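Local coordinates for oligopeptide-binding protein oppA (Lactococcus lactis, PDB 3DRF) that binds oligopeptides in a voluminous cavity as the receptor component of the ABC transporter OppABCDF, which imports peptides and supports growth in milk, at residues T254-S259 / S269-I274; A38-S43 / N276-S281; T399-K404 / G437-L442. All blocks are in the same frame, centred on the assembly; numbering follows the deposited sequence.

Interaction 1. Residues T254-S259 / S269-I274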
ATOM      1  N   THR A 254     -15.011 -19.112  -3.406  1.00  9.95           N
ATOM      2  CA  THR A 254     -13.722 -19.392  -4.021  1.00 11.00           C
ATOM      3  C   THR A 254     -13.156 -18.021  -4.449  1.00 10.86           C
ATOM      4  O   THR A 254     -13.870 -17.136  -4.906  1.00 12.18           O
ATOM      5  CB  THR A 254     -13.862 -20.374  -5.190  1.00 12.12           C
ATOM      6  OG1 THR A 254     -14.696 -19.783  -6.198  1.00 16.54           O
ATOM      7  CG2 THR A 254     -14.464 -21.661  -4.664  1.00 13.16           C
ATOM      8  N   TYR A 255     -11.875 -17.839  -4.245  1.00  9.68           N
ATOM      9  CA  TYR A 255     -11.230 -16.559  -4.573  1.00  9.01           C
ATOM     10  C   TYR A 255      -9.966 -16.891  -5.359  1.00  9.71           C
ATOM     11  O   TYR A 255      -9.125 -17.568  -4.848  1.00 10.29           O
ATOM     12  CB  TYR A 255     -10.922 -15.759  -3.289  1.00  8.88           C
ATOM     13  CG  TYR A 255     -11.051 -14.232  -3.396  1.00  9.23           C
ATOM     14  CD1 TYR A 255     -10.627 -13.542  -4.498  1.00  8.27           C
ATOM     15  CD2 TYR A 255     -11.594 -13.516  -2.390  1.00  8.73           C
ATOM     16  CE1 TYR A 255     -10.733 -12.170  -4.569  1.00  8.04           C
ATOM     17  CE2 TYR A 255     -11.712 -12.144  -2.462  1.00  8.55           C
ATOM     18  CZ  TYR A 255     -11.287 -11.491  -3.563  1.00  8.85           C
ATOM     19  OH  TYR A 255     -11.444 -10.141  -3.657  1.00  9.83           O
ATOM     20  N   GLU A 256      -9.899 -16.441  -6.614  1.00  9.68           N
ATOM     21  CA  GLU A 256      -8.871 -16.850  -7.565  1.00 10.42           C
ATOM     22  C   GLU A 256      -8.180 -15.652  -8.184  1.00  9.75           C
ATOM     23  O   GLU A 256      -8.831 -14.669  -8.402  1.00 11.39           O
ATOM     24  CB  GLU A 256      -9.484 -17.733  -8.713  1.00 11.56           C
ATOM     25  CG  GLU A 256     -10.243 -18.971  -8.254  1.00 14.16           C
ATOM     26  CD  GLU A 256     -10.655 -19.856  -9.416  1.00 16.40           C
ATOM     27  OE1 GLU A 256     -10.649 -19.478 -10.573  1.00 16.70           O
ATOM     28  OE2 GLU A 256     -10.985 -20.968  -9.082  1.00 20.85           O
ATOM     29  N   VAL A 257      -7.002 -15.756  -8.695  0.50  9.64           N
ATOM     30  CA  VAL A 257      -6.475 -14.711  -9.573  0.50  9.38           C
ATOM     31  C   VAL A 257      -6.946 -14.990 -11.002  0.50  9.45           C
ATOM     32  O   VAL A 257      -7.243 -16.133 -11.364  0.50  9.19           O
ATOM     33  CB  VAL A 257      -4.927 -14.522  -9.504  0.50  9.50           C
ATOM     34  CG1 VAL A 257      -4.514 -13.939  -8.142  0.50  9.10           C
ATOM     35  CG2 VAL A 257      -4.190 -15.815  -9.821  0.50 10.24           C
ATOM     36  N   VAL A 258      -7.125 -13.932 -11.760  1.00  9.57           N
ATOM     37  CA  VAL A 258      -7.431 -13.962 -13.185  1.00  9.67           C
ATOM     38  C   VAL A 258      -6.633 -12.906 -13.943  1.00  9.88           C
ATOM     39  O   VAL A 258      -6.417 -11.802 -13.444  1.00  9.71           O
ATOM     40  CB  VAL A 258      -8.933 -13.742 -13.445  1.00  9.98           C
ATOM     41  CG1 VAL A 258      -9.353 -12.354 -12.984  1.00  9.73           C
ATOM     42  CG2 VAL A 258      -9.251 -13.941 -14.918  1.00  9.93           C
ATOM     43  N   SER A 259      -6.011 -13.284 -15.073  1.00 10.44           N
ATOM     44  CA  SER A 259      -5.148 -12.364 -15.807  1.00 10.29           C
ATOM     45  C   SER A 259      -5.933 -11.203 -16.407  1.00  9.93           C
ATOM     46  O   SER A 259      -7.151 -11.285 -16.593  1.00  9.60           O
ATOM     47  CB  SER A 259      -4.429 -13.081 -16.937  1.00 10.76           C
ATOM     48  OG  SER A 259      -5.337 -13.401 -17.971  1.00 11.84           O
ATOM     49  N   SER A 269     -18.601 -15.227 -19.694  1.00 11.18           N
ATOM     50  CA  SER A 269     -18.935 -16.656 -19.524  1.00 12.32           C
ATOM     51  C   SER A 269     -19.449 -16.977 -18.095  1.00 12.92           C
ATOM     52  O   SER A 269     -19.699 -18.100 -17.773  1.00 13.35           O
ATOM     53  CB  SER A 269     -17.701 -17.475 -19.827  1.00 12.77           C
ATOM     54  OG  SER A 269     -16.741 -17.410 -18.789  1.00 14.09           O
ATOM     55  N   SER A 270     -19.561 -15.962 -17.249  1.00 13.38           N
ATOM     56  CA  SER A 270     -19.996 -16.141 -15.833  1.00 14.67           C
ATOM     57  C   SER A 270     -19.068 -17.020 -15.014  1.00 14.38           C
ATOM     58  O   SER A 270     -19.493 -17.658 -14.082  1.00 15.62           O
ATOM     59  CB  SER A 270     -21.437 -16.691 -15.781  1.00 15.67           C
ATOM     60  OG  SER A 270     -22.367 -15.728 -16.148  1.00 19.06           O
ATOM     61  N   LYS A 271     -17.808 -17.034 -15.349  1.00 13.81           N
ATOM     62  CA  LYS A 271     -16.812 -17.750 -14.580  1.00 13.88           C
ATOM     63  C   LYS A 271     -16.668 -17.190 -13.139  1.00 14.25           C
ATOM     64  O   LYS A 271     -16.412 -17.937 -12.227  1.00 14.77           O
ATOM     65  CB  LYS A 271     -15.470 -17.713 -15.295  1.00 14.63           C
ATOM     66  CG  LYS A 271     -14.301 -18.538 -14.679  1.00 16.07           C
ATOM     67  CD  LYS A 271     -13.124 -18.600 -15.626  1.00 18.58           C
ATOM     68  CE  LYS A 271     -11.861 -19.112 -14.977  1.00 20.02           C
ATOM     69  NZ  LYS A 271     -11.986 -20.475 -14.741  1.00 21.78           N
ATOM     70  N   TYR A 272     -16.857 -15.881 -12.992  1.00 13.31           N
ATOM     71  CA  TYR A 272     -16.815 -15.197 -11.686  1.00 12.97           C
ATOM     72  C   TYR A 272     -18.062 -14.375 -11.464  1.00 13.07           C
ATOM     73  O   TYR A 272     -18.529 -13.750 -12.381  1.00 14.74           O
ATOM     74  CB  TYR A 272     -15.553 -14.326 -11.574  1.00 12.75           C
ATOM     75  CG  TYR A 272     -14.290 -15.155 -11.745  1.00 11.71           C
ATOM     76  CD1 TYR A 272     -13.941 -16.129 -10.800  1.00 11.85           C
ATOM     77  CD2 TYR A 272     -13.439 -14.985 -12.820  1.00 12.21           C
ATOM     78  CE1 TYR A 272     -12.831 -16.863 -10.943  1.00 11.83           C
ATOM     79  CE2 TYR A 272     -12.319 -15.759 -12.953  1.00 12.10           C
ATOM     80  CZ  TYR A 272     -12.014 -16.687 -12.013  1.00 12.33           C
ATOM     81  OH  TYR A 272     -10.904 -17.475 -12.124  1.00 15.13           O
ATOM     82  N   ASP A 273     -18.554 -14.350 -10.252  1.00 12.35           N
ATOM     83  CA  ASP A 273     -19.623 -13.460  -9.837  1.00 12.37           C
ATOM     84  C   ASP A 273     -19.142 -12.037  -9.642  1.00 11.70           C
ATOM     85  O   ASP A 273     -19.866 -11.106  -9.872  1.00 11.83           O
ATOM     86  CB  ASP A 273     -20.279 -13.940  -8.537  1.00 12.42           C
ATOM     87  CG  ASP A 273     -20.918 -15.297  -8.668  1.00 13.24           C
ATOM     88  OD1 ASP A 273     -21.813 -15.396  -9.518  1.00 16.31           O
ATOM     89  OD2 ASP A 273     -20.580 -16.217  -7.953  1.00 12.77           O
ATOM     90  N   ILE A 274     -17.912 -11.891  -9.174  1.00 10.70           N
ATOM     91  CA  ILE A 274     -17.313 -10.575  -8.837  1.00 10.45           C
ATOM     92  C   ILE A 274     -15.868 -10.643  -9.287  1.00  9.94           C
ATOM     93  O   ILE A 274     -15.242 -11.629  -9.052  1.00 10.11           O
ATOM     94  CB  ILE A 274     -17.363 -10.370  -7.316  1.00 10.64           C
ATOM     95  CG1 ILE A 274     -18.821 -10.373  -6.777  1.00 11.35           C
ATOM     96  CG2 ILE A 274     -16.609  -9.097  -6.916  1.00 11.20           C
ATOM     97  CD1 ILE A 274     -18.924 -10.306  -5.297  1.00 11.97           C
TER
HETATM   98  O   HOH W   1     -12.585 -20.791 -12.146  1.00 29.33           O
HETATM   99  O   HOH W   2      -8.446 -17.542 -13.440  1.00 17.67           O
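Y272 OH donates a short hydrogen bond to E256 OE1, at 2.5 Å. The bond joins two ends of a beta-alpha-beta crossover. Strand 252-258 leads through helix 263-268 to strand 274-276, and strand 34-40 lies between the two strands in the sheet. The hydroxyl meets OE1 on the anti side of the carboxylate, 16° out of its plane. OE1 lies at the edge of the Y272 ring, near the ring plane, while the carboxylate and ring planes are 77° apart. With CG anti to the carbonyl carbon (chi1 -56°) and the chain extended beyond it, the E256 carboxylate reaches out from the strand to the Y272 hydroxyl.

Two waters widen the polar link. Water 1 donates to E256 OE1 at 2.8 Å and accepts from K271 NZ at 2.7 Å. OE1 therefore accepts two bonds. The direct gap between E256 OE1 and K271 NZ is 4.5 Å, beyond a salt bridge, but the nearby ammonium would probably favour the charged carboxylate. Water 2 donates to V257 O and, at 2.8 Å, to Y272 OH. The hydroxyl thus gives one bond and takes another, and water 2 ties it to the strand backbone.

Packing is modest. Y272 is buried. K271 CG lies over one ring face, offset toward the rim. The Y272 side chain also touches A38 of strand 34-40 and A266 of helix 263-268. That helix ends in a Schellman motif, and S270, with positive phi, is the first residue to leave it. The chain then turns back toward the sheet, where D273 makes a salt bridge with R551. V258 and Y272 slide past each other in opposite directions, and V258 CB touches Y272 CE2 at 4.0 Å.

Interaction 2. Residues A38-S43 / N276-S281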
ATOM      1  N   ALA A  38     -12.854 -13.286  -8.148  1.00  8.93           N
ATOM      2  CA  ALA A  38     -11.475 -13.153  -8.595  1.00  8.92           C
ATOM      3  C   ALA A  38     -10.886 -11.766  -8.301  1.00  8.85           C
ATOM      4  O   ALA A  38     -11.570 -10.798  -8.173  1.00  8.82           O
ATOM      5  CB  ALA A  38     -11.332 -13.509 -10.124  1.00  9.73           C
ATOM      6  N   TYR A  39      -9.562 -11.761  -8.258  1.00  8.90           N
ATOM      7  CA  TYR A  39      -8.754 -10.535  -8.290  1.00  9.00           C
ATOM      8  C   TYR A  39      -7.911 -10.539  -9.560  1.00  8.58           C
ATOM      9  O   TYR A  39      -7.284 -11.507  -9.865  1.00  8.64           O
ATOM     10  CB  TYR A  39      -7.873 -10.437  -7.006  1.00  9.59           C
ATOM     11  CG  TYR A  39      -7.289  -9.059  -6.811  1.00  9.97           C
ATOM     12  CD1 TYR A  39      -7.895  -8.131  -5.971  1.00 11.27           C
ATOM     13  CD2 TYR A  39      -6.157  -8.659  -7.512  1.00 10.76           C
ATOM     14  CE1 TYR A  39      -7.350  -6.855  -5.834  1.00 11.78           C
ATOM     15  CE2 TYR A  39      -5.640  -7.446  -7.362  1.00 12.14           C
ATOM     16  CZ  TYR A  39      -6.254  -6.551  -6.545  1.00 11.60           C
ATOM     17  OH  TYR A  39      -5.692  -5.301  -6.411  1.00 14.41           O
ATOM     18  N   GLN A  40      -7.942  -9.425 -10.264  1.00  8.63           N
ATOM     19  CA  GLN A  40      -7.176  -9.298 -11.489  1.00  8.75           C
ATOM     20  C   GLN A  40      -5.684  -9.097 -11.185  1.00  8.90           C
ATOM     21  O   GLN A  40      -5.277  -8.159 -10.576  1.00  9.09           O
ATOM     22  CB  GLN A  40      -7.712  -8.137 -12.336  1.00  8.52           C
ATOM     23  CG  GLN A  40      -7.045  -8.110 -13.743  1.00  8.47           C
ATOM     24  CD  GLN A  40      -7.592  -6.971 -14.565  1.00  8.38           C
ATOM     25  OE1 GLN A  40      -7.141  -5.862 -14.470  1.00  9.76           O
ATOM     26  NE2 GLN A  40      -8.595  -7.276 -15.367  1.00  8.86           N
ATOM     27  N   SER A  41      -4.927 -10.071 -11.652  1.00  8.98           N
ATOM     28  CA  SER A  41      -3.505 -10.076 -11.446  1.00  9.48           C
ATOM     29  C   SER A  41      -2.819 -10.901 -12.521  1.00 10.05           C
ATOM     30  O   SER A  41      -3.186 -11.993 -12.741  1.00 10.55           O
ATOM     31  CB  SER A  41      -3.184 -10.689 -10.059  1.00 10.09           C
ATOM     32  OG  SER A  41      -1.781 -10.750  -9.843  1.00 10.65           O
ATOM     33  N   ASP A  42      -1.807 -10.331 -13.129  1.00 10.04           N
ATOM     34  CA  ASP A  42      -0.970 -11.051 -14.081  1.00 10.89           C
ATOM     35  C   ASP A  42       0.169 -11.868 -13.404  1.00 11.15           C
ATOM     36  O   ASP A  42       0.772 -12.692 -14.013  1.00 13.39           O
ATOM     37  CB  ASP A  42      -0.406 -10.079 -15.152  1.00 11.16           C
ATOM     38  CG  ASP A  42      -1.505  -9.595 -16.120  1.00 12.68           C
ATOM     39  OD1 ASP A  42      -2.320 -10.394 -16.417  1.00 14.54           O
ATOM     40  OD2 ASP A  42      -1.557  -8.437 -16.439  1.00 15.90           O
ATOM     41  N   SER A  43       0.408 -11.597 -12.141  1.00 10.55           N
ATOM     42  CA  SER A  43       1.367 -12.377 -11.350  1.00  9.98           C
ATOM     43  C   SER A  43       0.681 -13.378 -10.413  1.00  9.58           C
ATOM     44  O   SER A  43      -0.401 -13.164  -9.973  1.00 10.05           O
ATOM     45  CB  SER A  43       2.201 -11.436 -10.470  1.00  9.83           C
ATOM     46  OG  SER A  43       3.078 -10.649 -11.237  1.00 11.03           O
ATOM     47  N   ASN A 276     -12.499  -8.087  -8.628  1.00  8.95           N
ATOM     48  CA  ASN A 276     -11.890  -6.889  -8.015  1.00  9.23           C
ATOM     49  C   ASN A 276     -10.559  -6.566  -8.669  1.00  9.19           C
ATOM     50  O   ASN A 276      -9.903  -7.425  -9.183  1.00  9.48           O
ATOM     51  CB  ASN A 276     -11.733  -7.121  -6.493  1.00  9.77           C
ATOM     52  CG  ASN A 276     -13.086  -7.131  -5.794  1.00 10.68           C
ATOM     53  OD1 ASN A 276     -13.848  -6.207  -5.946  1.00 11.09           O
ATOM     54  ND2 ASN A 276     -13.374  -8.197  -5.072  1.00 12.34           N
ATOM     55  N   GLY A 277     -10.197  -5.305  -8.616  1.00  9.33           N
ATOM     56  CA  GLY A 277      -8.915  -4.837  -9.144  1.00  9.68           C
ATOM     57  C   GLY A 277      -8.793  -4.645 -10.639  1.00  9.94           C
ATOM     58  O   GLY A 277      -7.729  -4.532 -11.135  1.00 10.07           O
ATOM     59  N   MET A 278      -9.924  -4.599 -11.337  1.00  9.58           N
ATOM     60  CA  MET A 278      -9.851  -4.462 -12.794  1.00  9.59           C
ATOM     61  C   MET A 278      -9.332  -3.111 -13.248  1.00  9.65           C
ATOM     62  O   MET A 278      -9.684  -2.121 -12.685  1.00  9.68           O
ATOM     63  CB  MET A 278     -11.217  -4.745 -13.442  1.00  9.67           C
ATOM     64  CG  MET A 278     -11.617  -6.208 -13.309  1.00 10.09           C
ATOM     65  SD  MET A 278     -13.179  -6.565 -14.190  1.00 10.68           S
ATOM     66  CE  MET A 278     -12.660  -6.425 -15.925  1.00 10.69           C
ATOM     67  N   VAL A 279      -8.497  -3.136 -14.278  1.00  9.51           N
ATOM     68  CA  VAL A 279      -7.841  -1.946 -14.820  1.00 10.28           C
ATOM     69  C   VAL A 279      -8.878  -0.978 -15.460  1.00 10.18           C
ATOM     70  O   VAL A 279      -9.891  -1.373 -15.999  1.00 10.49           O
ATOM     71  CB  VAL A 279      -6.754  -2.313 -15.863  1.00 10.34           C
ATOM     72  CG1 VAL A 279      -5.510  -2.901 -15.142  1.00 11.80           C
ATOM     73  CG2 VAL A 279      -7.268  -3.209 -17.001  1.00 11.42           C
ATOM     74  N   SER A 280      -8.549   0.293 -15.410  0.50 10.29           N
ATOM     75  CA  SER A 280      -9.406   1.344 -15.943  0.50 10.41           C
ATOM     76  C   SER A 280      -9.705   1.182 -17.438  0.50 10.32           C
ATOM     77  O   SER A 280     -10.782   1.551 -17.887  0.50 10.19           O
ATOM     78  CB  SER A 280      -8.755   2.705 -15.706  0.50 10.48           C
ATOM     79  OG  SER A 280      -8.665   2.997 -14.315  0.50 10.73           O
ATOM     80  N   SER A 281      -8.777   0.596 -18.184  1.00 10.22           N
ATOM     81  CA  SER A 281      -8.942   0.482 -19.648  1.00 10.27           C
ATOM     82  C   SER A 281     -10.083  -0.474 -20.056  1.00 10.22           C
ATOM     83  O   SER A 281     -10.533  -0.415 -21.151  1.00 10.54           O
ATOM     84  CB  SER A 281      -7.658   0.050 -20.326  1.00 10.86           C
ATOM     85  OG  SER A 281      -7.260  -1.237 -19.881  1.00 11.50           O
TER
HETATM   86  O   HOH W   3      -5.291  -5.405 -10.351  1.00 17.29           O
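Y39 and N276 form the parallel bridge that joins strand 34-40 to strand 274-276, an outermost strand of a mixed five-stranded sheet. N276 N donates to A38 O at 2.9 Å, and Q40 N donates to N276 O at 3.0 Å. Both bonds are nearly straight. N276 O also receives a CA-H...O contact from Y39 CA.

Past the bridge, G277 turns the chain with a positive phi. Its CA lies over the same face of the Y39 ring as N276 O, both offset toward the rim. N276 CB touches Y39 CD1 at 4.0 Å, and the two side chains cross at about a right angle. The N276 amide is held by T546 and by Y255 OH.

Q40 reaches further along the departing loop. Its CG is anti to the backbone N (chi1 -172°), and the extended chain brings the buried carboxamide to M278 and V279. NE2 donates to S263 OG and Q282 OE1, and it packs on M278 CG at 3.8 Å. Water 3 links Q40 O with G277 O. V279 N donates to Q40 OE1 at 3.1 Å from a position tilted 31° from the plane of the Q40 carbonyl.

Interaction 3. Residues T399-K404 / G437-L442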
ATOM      1  N   THR A 399      23.587  13.599 -31.683  1.00 10.85           N
ATOM      2  CA  THR A 399      22.935  12.390 -31.098  1.00 10.91           C
ATOM      3  C   THR A 399      21.501  12.676 -30.681  1.00 10.29           C
ATOM      4  O   THR A 399      20.716  11.767 -30.522  1.00 11.26           O
ATOM      5  CB  THR A 399      23.644  11.911 -29.851  1.00 11.22           C
ATOM      6  OG1 THR A 399      23.528  12.933 -28.851  1.00 11.67           O
ATOM      7  CG2 THR A 399      25.122  11.565 -30.082  1.00 13.32           C
ATOM      8  N   GLY A 400      21.162  13.929 -30.464  1.00  9.56           N
ATOM      9  CA  GLY A 400      19.849  14.297 -29.928  1.00  9.38           C
ATOM     10  C   GLY A 400      19.665  14.180 -28.408  1.00  9.31           C
ATOM     11  O   GLY A 400      18.599  14.350 -27.940  1.00 10.46           O
ATOM     12  N   TYR A 401      20.754  13.913 -27.726  1.00  8.45           N
ATOM     13  CA  TYR A 401      20.701  13.787 -26.265  1.00  8.32           C
ATOM     14  C   TYR A 401      21.681  14.752 -25.597  1.00  8.28           C
ATOM     15  O   TYR A 401      22.677  15.161 -26.166  1.00  8.37           O
ATOM     16  CB  TYR A 401      20.984  12.341 -25.839  1.00  8.41           C
ATOM     17  CG  TYR A 401      19.964  11.355 -26.385  1.00  8.86           C
ATOM     18  CD1 TYR A 401      18.662  11.343 -25.937  1.00  8.89           C
ATOM     19  CD2 TYR A 401      20.298  10.493 -27.395  1.00 10.01           C
ATOM     20  CE1 TYR A 401      17.742  10.434 -26.409  1.00  9.16           C
ATOM     21  CE2 TYR A 401      19.392   9.618 -27.894  1.00 10.34           C
ATOM     22  CZ  TYR A 401      18.109   9.604 -27.412  1.00  9.94           C
ATOM     23  OH  TYR A 401      17.153   8.716 -27.914  1.00 12.77           O
ATOM     24  N   ARG A 402      21.344  15.077 -24.362  1.00  8.58           N
ATOM     25  CA  ARG A 402      22.113  16.025 -23.559  1.00  8.61           C
ATOM     26  C   ARG A 402      23.283  15.400 -22.824  1.00  9.08           C
ATOM     27  O   ARG A 402      23.272  14.227 -22.577  1.00  8.98           O
ATOM     28  CB  ARG A 402      21.185  16.722 -22.566  1.00  8.53           C
ATOM     29  CG  ARG A 402      20.086  17.614 -23.260  1.00  9.09           C
ATOM     30  CD  ARG A 402      19.105  18.121 -22.201  1.00  9.74           C
ATOM     31  NE  ARG A 402      18.035  18.928 -22.810  1.00  9.72           N
ATOM     32  CZ  ARG A 402      18.146  20.206 -23.142  1.00 10.57           C
ATOM     33  NH1 ARG A 402      19.246  20.835 -22.853  1.00 11.18           N
ATOM     34  NH2 ARG A 402      17.132  20.869 -23.645  1.00 11.93           N
ATOM     35  N   GLU A 403      24.281  16.240 -22.534  1.00  9.63           N
ATOM     36  CA  GLU A 403      25.516  15.818 -21.883  1.00 10.13           C
ATOM     37  C   GLU A 403      25.982  16.928 -20.916  1.00 10.78           C
ATOM     38  O   GLU A 403      25.735  18.056 -21.120  1.00 11.75           O
ATOM     39  CB  GLU A 403      26.626  15.601 -22.922  1.00 10.13           C
ATOM     40  CG  GLU A 403      26.303  14.613 -24.050  1.00 11.10           C
ATOM     41  CD  GLU A 403      27.418  14.483 -25.071  1.00 13.25           C
ATOM     42  OE1 GLU A 403      28.463  15.057 -24.816  1.00 16.68           O
ATOM     43  OE2 GLU A 403      27.228  13.822 -26.021  1.00 10.52           O
ATOM     44  N   LYS A 404      26.701  16.518 -19.886  1.00 11.66           N
ATOM     45  CA  LYS A 404      27.314  17.431 -18.943  1.00 13.54           C
ATOM     46  C   LYS A 404      28.716  16.914 -18.662  1.00 15.27           C
ATOM     47  O   LYS A 404      28.859  15.839 -18.136  1.00 15.68           O
ATOM     48  CB  LYS A 404      26.509  17.523 -17.656  1.00 13.63           C
ATOM     49  CG  LYS A 404      27.137  18.530 -16.642  1.00 14.89           C
ATOM     50  CD  LYS A 404      26.432  18.530 -15.316  1.00 16.99           C
ATOM     51  CE  LYS A 404      25.198  19.386 -15.411  1.00 16.64           C
ATOM     52  NZ  LYS A 404      24.567  19.710 -14.057  1.00 16.40           N
ATOM     53  N   GLY A 437      15.787  15.497 -24.656  1.00  8.68           N
ATOM     54  CA  GLY A 437      17.180  15.085 -24.740  1.00  8.56           C
ATOM     55  C   GLY A 437      17.669  14.147 -23.638  1.00  8.45           C
ATOM     56  O   GLY A 437      18.803  14.075 -23.353  1.00  8.52           O
ATOM     57  N   VAL A 438      16.728  13.379 -23.123  1.00  8.73           N
ATOM     58  CA  VAL A 438      17.025  12.347 -22.121  1.00  8.60           C
ATOM     59  C   VAL A 438      16.812  10.975 -22.763  1.00  8.68           C
ATOM     60  O   VAL A 438      15.761  10.679 -23.265  1.00  9.11           O
ATOM     61  CB  VAL A 438      16.110  12.515 -20.891  1.00  8.72           C
ATOM     62  CG1 VAL A 438      16.440  11.404 -19.834  1.00  8.85           C
ATOM     63  CG2 VAL A 438      16.320  13.928 -20.304  1.00  9.56           C
ATOM     64  N   LYS A 439      17.845  10.164 -22.736  1.00  8.96           N
ATOM     65  CA  LYS A 439      17.801   8.818 -23.269  1.00  9.54           C
ATOM     66  C   LYS A 439      17.387   7.832 -22.167  1.00  9.21           C
ATOM     67  O   LYS A 439      18.041   7.660 -21.205  1.00 11.03           O
ATOM     68  CB  LYS A 439      19.151   8.376 -23.847  1.00 10.21           C
ATOM     69  CG  LYS A 439      19.043   7.041 -24.590  1.00 13.51           C
ATOM     70  CD  LYS A 439      20.414   6.438 -24.845  1.00 18.35           C
ATOM     71  CE  LYS A 439      21.016   7.106 -25.970  1.00 21.74           C
ATOM     72  NZ  LYS A 439      22.335   6.494 -26.393  1.00 24.40           N
ATOM     73  N   VAL A 440      16.241   7.223 -22.363  1.00  8.77           N
ATOM     74  CA  VAL A 440      15.670   6.313 -21.358  1.00  8.35           C
ATOM     75  C   VAL A 440      15.425   4.939 -22.016  1.00  8.59           C
ATOM     76  O   VAL A 440      14.869   4.860 -23.068  1.00  9.25           O
ATOM     77  CB  VAL A 440      14.344   6.915 -20.796  1.00  8.46           C
ATOM     78  CG1 VAL A 440      13.690   5.930 -19.791  1.00  8.58           C
ATOM     79  CG2 VAL A 440      14.596   8.219 -20.118  1.00  8.78           C
ATOM     80  N   SER A 441      15.867   3.891 -21.363  0.50  9.28           N
ATOM     81  CA  SER A 441      15.659   2.542 -21.868  0.50  9.81           C
ATOM     82  C   SER A 441      15.106   1.640 -20.778  0.50  9.17           C
ATOM     83  O   SER A 441      15.405   1.806 -19.593  0.50  9.07           O
ATOM     84  CB  SER A 441      16.949   1.968 -22.446  0.50 10.46           C
ATOM     85  OG  SER A 441      17.950   1.860 -21.467  0.50 13.58           O
ATOM     86  N   LEU A 442      14.272   0.666 -21.198  1.00  8.29           N
ATOM     87  CA  LEU A 442      13.635  -0.268 -20.279  1.00  8.32           C
ATOM     88  C   LEU A 442      14.667  -1.145 -19.579  1.00  8.42           C
ATOM     89  O   LEU A 442      15.643  -1.582 -20.191  1.00  9.79           O
ATOM     90  CB  LEU A 442      12.619  -1.140 -21.020  1.00  8.72           C
ATOM     91  CG  LEU A 442      11.394  -0.421 -21.589  1.00  9.45           C
ATOM     92  CD1 LEU A 442      10.484  -1.401 -22.313  1.00 11.57           C
ATOM     93  CD2 LEU A 442      10.637   0.305 -20.487  1.00 10.46           C
TER
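The aliphatic part of K439 lies across the face of the Y401 ring in a CH-pi contact. K439 CB stands 3.7 Å from the centroid of that ring, 17° off the ring normal, and is offset toward the rim. The two side chains cross at about a right angle. K439 CG is anti to the backbone N, and the bend at chi3 (-79°) returns CE to the ring. There K439 CE touches Y401 CE2 at 3.6 Å. Beyond it, K439 NZ makes a salt bridge with E408. The peptide between G437 and V438 meets the same ring at its edge: G437 C and V438 N lie in the ring plane.

The backbone link is a single hydrogen bond. R402 N donates to G437 O at 2.9 Å and in the carbonyl plane, on a lone pair. The N-H...O angle is 170°. Y401 CA adds a CA-H...O contact to G437 O at 3.5 Å. In return, G437 CA approaches G400 O at 3.6 Å. G437 has positive phi and is the C-prime residue of a Schellman motif ending helix 422-435. R402 CB also packs on G437 O, at 3.6 Å.

The R402 guanidinium holds the same helix end through NE, which bonds to I436 O. NH1 makes a salt bridge with D389 and a hydrogen bond to W393 O, and NH2 bonds to N385. Just before R402 in the chain, T399 OG1 accepts from Y401 N at 3.1 Å, an ST turn.

Strand 407-414 pairs antiparallel with 401-404 and parallel with 439-442. It leads through helix 422-435 to 439-442 in a beta-alpha-beta crossover, and the contact brings strand 401-404 against the turn between that helix and strand 439-442.

How the interactions relate
Interactions 1 and 2 share the mixed five-stranded sheet, with centres 11 Å apart. Strand 34-40 lies between 252-258 and 274-276. V258 O and S41 N, 2.9 Å apart, probably form a hydrogen bond between the two contacts. Along the chain, interaction 1 is nested inside the long loop closed by interaction 2. Interaction 3 comes later and belongs to another, larger mixed sheet. Its centre is 44 Å from that of interaction 1 and 34 Å from that of interaction 2. Nothing touches across that gap. Interaction 3 is thus probably in a different lobe, consistent with the Venus fly-trap build of this receptor, whose lobes close over the peptide.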